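Local atomic coordinates of immunoreactive 84kD antigen PG93 (Porphyromonas gingivalis, PDB entry 5M11), a protein that serves as an essential bacterial surface component of the type-IX secretion system and binds calcium and zinc ions. Residues D315-Y327 with L637-G651. Residues are numbered along the deposited sequence; the frame is centred on the assembly and turned at random.
Sequences DFYEMRFSHGRLY and LSLALNDDNGLLYIG. With ZN (zinc ion), chain J; ZN (zinc ion), chain F; ZN (zinc ion), chain H; GOL (glycerol), chain R.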
loop_
_atom_site.group_PDB
_atom_site.type_symbol
_atom_site.label_atom_id
_atom_site.label_comp_id
_atom_site.label_asym_id
_atom_site.label_seq_id
_atom_site.Cartn_x
_atom_site.Cartn_y
_atom_site.Cartn_z
ATOM N N ASP A 315 -2.503 4.405 -3.078
ATOM C CA ASP A 315 -2.846 5.373 -2.027
ATOM C C ASP A 315 -4.325 5.281 -1.606
ATOM O O ASP A 315 -5.221 5.583 -2.380
ATOM C CB ASP A 315 -2.492 6.806 -2.465
ATOM C CG ASP A 315 -1.082 7.047 -2.978
ATOM O OD1 ASP A 315 -0.372 6.061 -3.275
ATOM O OD2 ASP A 315 -0.708 8.222 -3.147
ATOM N N PHE A 316 -4.570 4.847 -0.366
ATOM C CA PHE A 316 -5.921 4.666 0.156
ATOM C C PHE A 316 -6.059 5.476 1.445
ATOM O O PHE A 316 -6.102 4.931 2.554
ATOM C CB PHE A 316 -6.252 3.161 0.323
ATOM C CG PHE A 316 -6.207 2.447 -1.015
ATOM C CD1 PHE A 316 -7.375 2.212 -1.734
ATOM C CD2 PHE A 316 -4.986 2.098 -1.602
ATOM C CE1 PHE A 316 -7.325 1.637 -3.006
ATOM C CE2 PHE A 316 -4.937 1.556 -2.884
ATOM C CZ PHE A 316 -6.105 1.316 -3.572
ATOM N N TYR A 317 -6.073 6.816 1.266
ATOM C CA TYR A 317 -6.236 7.808 2.318
ATOM C C TYR A 317 -7.620 7.614 2.924
ATOM O O TYR A 317 -7.766 7.549 4.148
ATOM C CB TYR A 317 -6.052 9.236 1.745
ATOM C CG TYR A 317 -6.271 10.313 2.782
ATOM C CD1 TYR A 317 -5.238 10.725 3.618
ATOM C CD2 TYR A 317 -7.538 10.864 2.988
ATOM C CE1 TYR A 317 -5.451 11.662 4.627
ATOM C CE2 TYR A 317 -7.770 11.780 4.011
ATOM C CZ TYR A 317 -6.718 12.190 4.820
ATOM O OH TYR A 317 -6.926 13.121 5.815
ATOM N N GLU A 318 -8.634 7.534 2.056
ATOM C CA GLU A 318 -10.011 7.321 2.459
ATOM C C GLU A 318 -10.632 6.312 1.493
ATOM O O GLU A 318 -10.315 6.323 0.305
ATOM C CB GLU A 318 -10.802 8.652 2.548
ATOM C CG GLU A 318 -12.288 8.538 2.925
ATOM C CD GLU A 318 -12.773 8.387 4.367
ATOM O OE1 GLU A 318 -11.941 8.253 5.294
ATOM O OE2 GLU A 318 -14.014 8.375 4.558
ATOM N N MET A 319 -11.435 5.387 2.044
ATOM C CA MET A 319 -12.165 4.340 1.342
ATOM C C MET A 319 -13.572 4.204 1.889
ATOM O O MET A 319 -13.777 4.374 3.087
ATOM C CB MET A 319 -11.495 2.968 1.490
ATOM C CG MET A 319 -10.125 2.810 0.930
ATOM S SD MET A 319 -9.851 1.017 0.868
ATOM C CE MET A 319 -9.679 0.604 2.574
ATOM N N ARG A 320 -14.518 3.794 1.043
ATOM C CA ARG A 320 -15.913 3.536 1.402
ATOM C C ARG A 320 -16.366 2.300 0.627
ATOM O O ARG A 320 -15.889 2.095 -0.485
ATOM C CB ARG A 320 -16.821 4.762 1.055
ATOM C CG ARG A 320 -16.625 6.066 1.869
ATOM C CD ARG A 320 -17.116 6.010 3.322
ATOM N NE ARG A 320 -18.493 5.505 3.433
ATOM C CZ ARG A 320 -19.089 5.109 4.560
ATOM N NH1 ARG A 320 -18.438 5.157 5.721
ATOM N NH2 ARG A 320 -20.341 4.669 4.537
ATOM N N PHE A 321 -17.277 1.480 1.177
ATOM C CA PHE A 321 -17.808 0.345 0.412
ATOM C C PHE A 321 -19.319 0.487 0.273
ATOM O O PHE A 321 -20.027 0.431 1.274
ATOM C CB PHE A 321 -17.443 -1.013 1.014
ATOM C CG PHE A 321 -17.519 -2.111 -0.020
ATOM C CD1 PHE A 321 -16.425 -2.411 -0.820
ATOM C CD2 PHE A 321 -18.700 -2.812 -0.229
ATOM C CE1 PHE A 321 -16.508 -3.403 -1.798
ATOM C CE2 PHE A 321 -18.786 -3.784 -1.228
ATOM C CZ PHE A 321 -17.689 -4.078 -1.999
ATOM N N SER A 322 -19.806 0.724 -0.959
ATOM C CA SER A 322 -21.238 0.890 -1.242
ATOM C C SER A 322 -21.629 0.224 -2.565
ATOM O O SER A 322 -20.808 0.143 -3.464
ATOM C CB SER A 322 -21.629 2.371 -1.296
ATOM O OG SER A 322 -20.836 3.223 -0.487
ATOM N N HIS A 323 -22.890 -0.212 -2.684
ATOM C CA HIS A 323 -23.485 -0.811 -3.881
ATOM C C HIS A 323 -22.575 -1.849 -4.573
ATOM O O HIS A 323 -22.477 -1.841 -5.809
ATOM C CB HIS A 323 -23.900 0.278 -4.898
ATOM C CG HIS A 323 -24.775 1.373 -4.351
ATOM N ND1 HIS A 323 -25.987 1.098 -3.739
ATOM C CD2 HIS A 323 -24.594 2.713 -4.372
ATOM C CE1 HIS A 323 -26.494 2.274 -3.400
ATOM N NE2 HIS A 323 -25.691 3.273 -3.762
ATOM N N GLY A 324 -21.949 -2.724 -3.760
ATOM C CA GLY A 324 -21.013 -3.773 -4.181
ATOM C C GLY A 324 -19.748 -3.266 -4.863
ATOM O O GLY A 324 -19.144 -3.984 -5.669
ATOM N N ARG A 325 -19.348 -2.014 -4.554
ATOM C CA ARG A 325 -18.198 -1.317 -5.111
ATOM C C ARG A 325 -17.385 -0.663 -4.021
ATOM O O ARG A 325 -17.936 -0.229 -2.998
ATOM C CB ARG A 325 -18.655 -0.216 -6.089
ATOM C CG ARG A 325 -18.819 -0.663 -7.515
ATOM C CD ARG A 325 -19.620 0.331 -8.330
ATOM N NE ARG A 325 -19.865 -0.177 -9.681
ATOM C CZ ARG A 325 -20.958 -0.836 -10.054
ATOM N NH1 ARG A 325 -21.943 -1.050 -9.188
ATOM N NH2 ARG A 325 -21.080 -1.282 -11.297
ATOM N N LEU A 326 -16.068 -0.553 -4.259
ATOM C CA LEU A 326 -15.147 0.139 -3.366
ATOM C C LEU A 326 -14.900 1.511 -3.967
ATOM O O LEU A 326 -14.749 1.621 -5.177
ATOM C CB LEU A 326 -13.838 -0.662 -3.190
ATOM C CG LEU A 326 -12.734 -0.069 -2.295
ATOM C CD1 LEU A 326 -12.964 -0.389 -0.841
ATOM C CD2 LEU A 326 -11.375 -0.593 -2.703
ATOM N N TYR A 327 -14.915 2.549 -3.139
ATOM C CA TYR A 327 -14.655 3.929 -3.532
ATOM C C TYR A 327 -13.444 4.374 -2.738
ATOM O O TYR A 327 -13.441 4.243 -1.520
ATOM C CB TYR A 327 -15.893 4.833 -3.281
ATOM C CG TYR A 327 -17.149 4.436 -4.038
ATOM C CD1 TYR A 327 -17.573 5.155 -5.149
ATOM C CD2 TYR A 327 -17.925 3.353 -3.625
ATOM C CE1 TYR A 327 -18.727 4.798 -5.843
ATOM C CE2 TYR A 327 -19.080 2.985 -4.315
ATOM C CZ TYR A 327 -19.475 3.713 -5.423
ATOM O OH TYR A 327 -20.613 3.346 -6.093
ATOM N N LEU A 637 -4.156 3.054 6.937
ATOM C CA LEU A 637 -4.757 4.374 6.750
ATOM C C LEU A 637 -6.280 4.338 6.687
ATOM O O LEU A 637 -6.926 5.301 7.120
ATOM C CB LEU A 637 -4.199 4.997 5.452
ATOM C CG LEU A 637 -2.931 5.847 5.610
ATOM C CD1 LEU A 637 -1.697 4.996 5.879
ATOM C CD2 LEU A 637 -2.711 6.712 4.396
ATOM N N SER A 638 -6.845 3.239 6.116
ATOM C CA SER A 638 -8.280 3.046 5.931
ATOM C C SER A 638 -8.714 1.563 5.951
ATOM O O SER A 638 -7.895 0.654 5.807
ATOM C CB SER A 638 -8.721 3.681 4.616
ATOM O OG SER A 638 -7.958 3.204 3.521
ATOM N N LEU A 639 -10.032 1.356 6.133
ATOM C CA LEU A 639 -10.777 0.094 6.130
ATOM C C LEU A 639 -12.123 0.256 5.340
ATOM O O LEU A 639 -12.624 1.382 5.168
ATOM C CB LEU A 639 -11.065 -0.387 7.574
ATOM C CG LEU A 639 -9.908 -0.899 8.444
ATOM C CD1 LEU A 639 -10.408 -1.325 9.799
ATOM C CD2 LEU A 639 -9.128 -2.047 7.779
ATOM N N ALA A 640 -12.682 -0.871 4.841
ATOM C CA ALA A 640 -13.959 -0.980 4.112
ATOM C C ALA A 640 -14.307 -2.419 4.069
ATOM O O ALA A 640 -13.417 -3.240 3.884
ATOM C CB ALA A 640 -13.858 -0.411 2.703
ATOM N N LEU A 641 -15.567 -2.756 4.268
ATOM C CA LEU A 641 -15.976 -4.148 4.334
ATOM C C LEU A 641 -17.125 -4.460 3.378
ATOM O O LEU A 641 -18.143 -3.760 3.367
ATOM C CB LEU A 641 -16.383 -4.431 5.791
ATOM C CG LEU A 641 -16.943 -5.787 6.167
ATOM C CD1 LEU A 641 -15.856 -6.825 6.203
ATOM C CD2 LEU A 641 -17.605 -5.710 7.497
ATOM N N ASN A 642 -16.957 -5.541 2.602
ATOM C CA ASN A 642 -17.957 -6.059 1.681
ATOM C C ASN A 642 -18.784 -7.061 2.476
ATOM O O ASN A 642 -18.444 -8.247 2.540
ATOM C CB ASN A 642 -17.269 -6.676 0.456
ATOM C CG ASN A 642 -18.178 -7.213 -0.634
ATOM O OD1 ASN A 642 -19.398 -7.373 -0.486
ATOM N ND2 ASN A 642 -17.573 -7.551 -1.757
ATOM N N ASP A 643 -19.852 -6.572 3.122
ATOM C CA ASP A 643 -20.719 -7.360 4.012
ATOM C C ASP A 643 -21.338 -8.591 3.327
ATOM O O ASP A 643 -21.694 -9.540 4.025
ATOM C CB ASP A 643 -21.828 -6.490 4.623
ATOM C CG ASP A 643 -21.313 -5.236 5.321
ATOM O OD1 ASP A 643 -21.078 -5.292 6.556
ATOM O OD2 ASP A 643 -21.143 -4.193 4.630
ATOM N N ASP A 644 -21.396 -8.605 1.985
ATOM C CA ASP A 644 -21.986 -9.680 1.203
ATOM C C ASP A 644 -21.072 -10.894 1.002
ATOM O O ASP A 644 -21.587 -12.022 0.961
ATOM C CB ASP A 644 -22.419 -9.158 -0.158
ATOM C CG ASP A 644 -23.265 -10.155 -0.901
ATOM O OD1 ASP A 644 -24.433 -10.368 -0.484
ATOM O OD2 ASP A 644 -22.734 -10.793 -1.846
ATOM N N ASN A 645 -19.753 -10.686 0.800
ATOM C CA ASN A 645 -18.855 -11.827 0.590
ATOM C C ASN A 645 -17.770 -11.894 1.677
ATOM O O ASN A 645 -16.844 -12.707 1.585
ATOM C CB ASN A 645 -18.241 -11.804 -0.813
ATOM C CG ASN A 645 -17.192 -10.746 -1.082
ATOM O OD1 ASN A 645 -16.827 -9.917 -0.221
ATOM N ND2 ASN A 645 -16.678 -10.771 -2.306
ATOM N N GLY A 646 -17.897 -11.027 2.677
ATOM C CA GLY A 646 -17.012 -10.986 3.829
ATOM C C GLY A 646 -15.623 -10.463 3.570
ATOM O O GLY A 646 -14.765 -10.604 4.436
ATOM N N LEU A 647 -15.371 -9.843 2.412
ATOM C CA LEU A 647 -14.027 -9.331 2.156
ATOM C C LEU A 647 -13.809 -7.961 2.775
ATOM O O LEU A 647 -14.483 -6.993 2.393
ATOM C CB LEU A 647 -13.687 -9.284 0.651
ATOM C CG LEU A 647 -13.265 -10.602 0.024
ATOM C CD1 LEU A 647 -13.325 -10.521 -1.457
ATOM C CD2 LEU A 647 -11.886 -11.012 0.477
ATOM N N LEU A 648 -12.845 -7.880 3.712
ATOM C CA LEU A 648 -12.430 -6.620 4.329
ATOM C C LEU A 648 -11.278 -6.044 3.508
ATOM O O LEU A 648 -10.252 -6.721 3.331
ATOM C CB LEU A 648 -12.015 -6.795 5.816
ATOM C CG LEU A 648 -11.504 -5.525 6.565
ATOM C CD1 LEU A 648 -12.639 -4.541 6.878
ATOM C CD2 LEU A 648 -10.847 -5.903 7.863
ATOM N N TYR A 649 -11.457 -4.807 2.991
ATOM C CA TYR A 649 -10.436 -4.069 2.234
ATOM C C TYR A 649 -9.556 -3.312 3.240
ATOM O O TYR A 649 -10.079 -2.659 4.149
ATOM C CB TYR A 649 -11.081 -3.137 1.190
ATOM C CG TYR A 649 -11.726 -3.893 0.053
ATOM C CD1 TYR A 649 -11.028 -4.154 -1.118
ATOM C CD2 TYR A 649 -13.011 -4.409 0.174
ATOM C CE1 TYR A 649 -11.599 -4.902 -2.150
ATOM C CE2 TYR A 649 -13.584 -5.174 -0.838
ATOM C CZ TYR A 649 -12.882 -5.406 -2.007
ATOM O OH TYR A 649 -13.475 -6.115 -3.033
ATOM N N ILE A 650 -8.234 -3.480 3.141
ATOM C CA ILE A 650 -7.283 -2.894 4.092
ATOM C C ILE A 650 -6.375 -1.965 3.328
ATOM O O ILE A 650 -5.549 -2.433 2.552
ATOM C CB ILE A 650 -6.478 -4.009 4.860
ATOM C CG1 ILE A 650 -7.413 -5.067 5.523
ATOM C CG2 ILE A 650 -5.495 -3.424 5.873
ATOM C CD1 ILE A 650 -6.840 -6.536 5.552
ATOM N N GLY A 651 -6.559 -0.667 3.529
ATOM C CA GLY A 651 -5.723 0.329 2.884
ATOM C C GLY A 651 -4.475 0.578 3.698
ATOM O O GLY A 651 -4.499 1.425 4.593
HETATM ZN ZN ZN J . -26.981 -0.301 -4.838
HETATM ZN ZN ZN F . -13.109 6.419 6.167
HETATM ZN ZN ZN H . 0.965 9.180 -3.976
HETATM C C1 GOL R . -15.054 4.541 7.625
HETATM O O1 GOL R . -14.498 5.844 7.596
HETATM C C2 GOL R . -14.955 3.910 6.258
HETATM O O2 GOL R . -13.577 3.793 5.902
HETATM C C3 GOL R . -15.624 2.554 6.206
HETATM O O3 GOL R . -16.319 2.359 4.977
HETATM O O HOH W 1 -11.787 7.299 7.881
#
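Strand 318-322 runs almost parallel to strand 637-642, at 9° with axes 5.9 Å apart at closest, and no backbone hydrogen bond joins the two segments, so the sheets pack through side chains. M319 points at the opposing hairpin, and its bend at chi3 (-71°) brings CE 3.3 Å from S638 OG, with G651 N and Y649 O also near. The single hydrogen bond across the segments runs from S638 OG to F316 O (2.7 Å); the hydroxyl lies above the carbonyl plane. Farther along, CB of A640 takes CD1 of L326 at 3.7 Å and CB of F321 at 4.0 Å. The F321 ring is covered on both faces: R325 O, from its own hairpin, sits over the centre of one, while N642 CB makes a CH-pi contact with the other near its rim, 3.9 Å from the centroid. With CG anti to its backbone N, N642 carries the amide past the CE2/CZ edge on that side, CG 3.5 Å from CZ of F321, planes 24° apart. Y649 meets F321 near parallel but slid aside, CE2 to CE1 3.6 Å, with little overlap. Outside this apolar layer, E318 and glycerol O1 ligate one zinc ion. Each segment supplies the two-stranded start of a separate four-stranded antiparallel sheet, and such face-to-face packing, first strand beside first strand, is the blade-to-blade interface of a beta-propeller.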